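Local coordinates for type IV pilus assembly protein PilF (Thermus thermophilus HB8, PDB 5OIU) that hydrolyses ATP as a hexameric AAA+ motor to power the assembly of type IVa pili, at the interface of chains A and B. Sequence-based numbering; all coordinates share one arbitrary frame. Chains: chain A/B, Type IV pilus assembly protein PilF.

The interface of chains A and B. Residues chain A 172, 174, 209-211; chain B 28, 97-99, 106, 108.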
loop_
_atom_site.group_PDB
_atom_site.type_symbol
_atom_site.label_atom_id
_atom_site.label_comp_id
_atom_site.label_asym_id
_atom_site.label_seq_id
_atom_site.Cartn_x
_atom_site.Cartn_y
_atom_site.Cartn_z
ATOM N N ASN A 172 -19.560 31.659 -26.767
ATOM C CA ASN A 172 -18.461 30.743 -26.966
ATOM C C ASN A 172 -19.034 29.333 -26.933
ATOM O O ASN A 172 -19.567 28.895 -25.904
ATOM C CB ASN A 172 -17.399 30.937 -25.901
ATOM C CG ASN A 172 -16.230 30.040 -26.118
ATOM O OD1 ASN A 172 -16.052 29.504 -27.205
ATOM N ND2 ASN A 172 -15.428 29.857 -25.086
ATOM N N GLN A 174 -18.065 25.443 -27.349
ATOM C CA GLN A 174 -16.858 24.637 -27.243
ATOM C C GLN A 174 -17.235 23.166 -27.201
ATOM O O GLN A 174 -18.186 22.767 -26.526
ATOM C CB GLN A 174 -16.034 25.024 -26.008
ATOM C CG GLN A 174 -14.703 24.262 -25.809
ATOM C CD GLN A 174 -13.710 24.471 -26.946
ATOM O OE1 GLN A 174 -13.222 25.583 -27.169
ATOM N NE2 GLN A 174 -13.413 23.408 -27.672
ATOM N N ARG A 209 -12.405 26.898 -17.626
ATOM C CA ARG A 209 -11.624 28.129 -17.602
ATOM C C ARG A 209 -11.577 28.820 -18.962
ATOM O O ARG A 209 -10.825 29.784 -19.136
ATOM C CB ARG A 209 -10.207 27.830 -17.096
ATOM C CG ARG A 209 -10.181 26.937 -15.824
ATOM C CD ARG A 209 -8.773 26.353 -15.522
ATOM N NE ARG A 209 -8.645 24.886 -15.663
ATOM C CZ ARG A 209 -7.803 24.262 -16.507
ATOM N NH1 ARG A 209 -7.758 22.931 -16.561
ATOM N NH2 ARG A 209 -7.011 24.960 -17.319
ATOM N N GLN A 210 -12.393 28.375 -19.917
ATOM C CA GLN A 210 -12.408 28.922 -21.267
ATOM C C GLN A 210 -13.579 29.859 -21.502
ATOM O O GLN A 210 -13.869 30.201 -22.654
ATOM C CB GLN A 210 -12.432 27.802 -22.302
ATOM C CG GLN A 210 -11.103 27.154 -22.530
ATOM C CD GLN A 210 -10.277 27.889 -23.562
ATOM O OE1 GLN A 210 -10.757 28.197 -24.646
ATOM N NE2 GLN A 210 -9.018 28.161 -23.233
ATOM N N ASP A 211 -14.240 30.294 -20.435
ATOM C CA ASP A 211 -15.348 31.235 -20.520
ATOM C C ASP A 211 -16.357 30.777 -21.581
ATOM O O ASP A 211 -16.673 31.514 -22.517
ATOM C CB ASP A 211 -14.836 32.639 -20.818
ATOM C CG ASP A 211 -15.939 33.662 -20.863
ATOM O OD1 ASP A 211 -16.910 33.529 -20.086
ATOM O OD2 ASP A 211 -15.863 34.575 -21.713
ATOM N N HIS B 28 -10.888 36.467 -25.811
ATOM C CA HIS B 28 -10.815 35.190 -26.517
ATOM C C HIS B 28 -9.956 35.336 -27.765
ATOM O O HIS B 28 -10.231 36.195 -28.608
ATOM C CB HIS B 28 -12.204 34.695 -26.921
ATOM C CG HIS B 28 -13.084 34.374 -25.760
ATOM N ND1 HIS B 28 -13.629 33.125 -25.565
ATOM C CD2 HIS B 28 -13.518 35.141 -24.733
ATOM C CE1 HIS B 28 -14.356 33.135 -24.463
ATOM N NE2 HIS B 28 -14.304 34.346 -23.937
ATOM N N SER B 97 -5.909 30.748 -19.869
ATOM C CA SER B 97 -6.193 29.347 -20.178
ATOM C C SER B 97 -5.913 29.080 -21.652
ATOM O O SER B 97 -6.528 29.698 -22.525
ATOM C CB SER B 97 -7.645 29.002 -19.847
ATOM O OG SER B 97 -8.054 27.836 -20.543
ATOM N N THR B 98 -4.991 28.170 -21.937
ATOM C CA THR B 98 -4.821 27.728 -23.312
ATOM C C THR B 98 -5.439 26.351 -23.468
ATOM O O THR B 98 -5.507 25.575 -22.512
ATOM C CB THR B 98 -3.354 27.673 -23.749
ATOM O OG1 THR B 98 -2.622 26.825 -22.859
ATOM C CG2 THR B 98 -2.751 29.064 -23.795
ATOM N N LEU B 99 -5.871 26.058 -24.694
ATOM C CA LEU B 99 -6.611 24.855 -24.993
ATOM C C LEU B 99 -6.485 24.488 -26.465
ATOM O O LEU B 99 -6.798 25.303 -27.343
ATOM C CB LEU B 99 -8.066 25.054 -24.619
ATOM C CG LEU B 99 -8.947 23.880 -25.002
ATOM C CD1 LEU B 99 -9.225 23.009 -23.767
ATOM C CD2 LEU B 99 -10.200 24.495 -25.581
ATOM N N LYS B 106 -6.235 27.841 -28.639
ATOM C CA LYS B 106 -7.082 28.963 -28.284
ATOM C C LYS B 106 -6.686 29.449 -26.898
ATOM O O LYS B 106 -6.363 28.646 -26.016
ATOM C CB LYS B 106 -8.565 28.565 -28.302
ATOM C CG LYS B 106 -9.465 29.535 -27.527
ATOM C CD LYS B 106 -10.965 29.322 -27.722
ATOM C CE LYS B 106 -11.685 30.534 -27.147
ATOM N NZ LYS B 106 -13.154 30.470 -27.081
ATOM N N VAL B 108 -7.865 32.045 -23.658
ATOM C CA VAL B 108 -8.859 32.862 -22.983
ATOM C C VAL B 108 -8.178 33.506 -21.785
ATOM O O VAL B 108 -7.563 32.809 -20.968
ATOM C CB VAL B 108 -10.073 32.027 -22.538
ATOM C CG1 VAL B 108 -11.077 32.902 -21.783
ATOM C CG2 VAL B 108 -10.728 31.354 -23.729
HETATM O O HOH W 1 -13.273 28.003 -25.942
#
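The imidazole ring of B:His28 meets chain A at its edge: the side-chain amide nitrogen ND2 of A:Asn172 and the backbone O of A:Asp211 lie there in the ring plane, while CG1 of B:Val108, from its own chain, sits over one face, displaced toward the rim. The amide plane of A:Asn172 stands 85° from the ring. Ring NE2 donates to the carboxylate OD2 of A:Asp211 at 2.7 Å; OD2 lies in the imidazole plane, while NE2 comes to it on its anti side, 20° out of the carboxylate plane. At the other ring nitrogen, ND1 accepts from NZ of B:Lys106 at 3.1 Å, so both nitrogens are used and the ring's rotation is set. An alanine in place of B:His28 would probably leave the A:Asp211 carboxylate without its mate across the interface and take from B:Lys106 NZ an acceptor that steadies it.

B:Lys106 runs out extended, CG anti to the backbone N (chi1 162°), and meets A:Asn172 tip to tip. Its NZ perches over the amide face, 3.1 Å from A:Asn172 OD1, a weak hydrogen bond at most, since it approaches from well above the amide plane. NZ also reaches water 1, which joins it to A:Asn172 ND2, A:Gln174 OE1 and A:Gln210 OE1. The side chain of A:Gln210, bent at chi2, slides past the lysine in the opposite direction. Its amide lies against B:Val108 CG2 and B:Leu99 CB, and NE2 donates to the hydroxyl OG of B:Ser97 at 2.9 Å, close to its own amide plane.

This patch sets the loop 209-211 of one subunit on strands of its neighbour, and probably helps hold adjacent subunits of the hexameric motor in register.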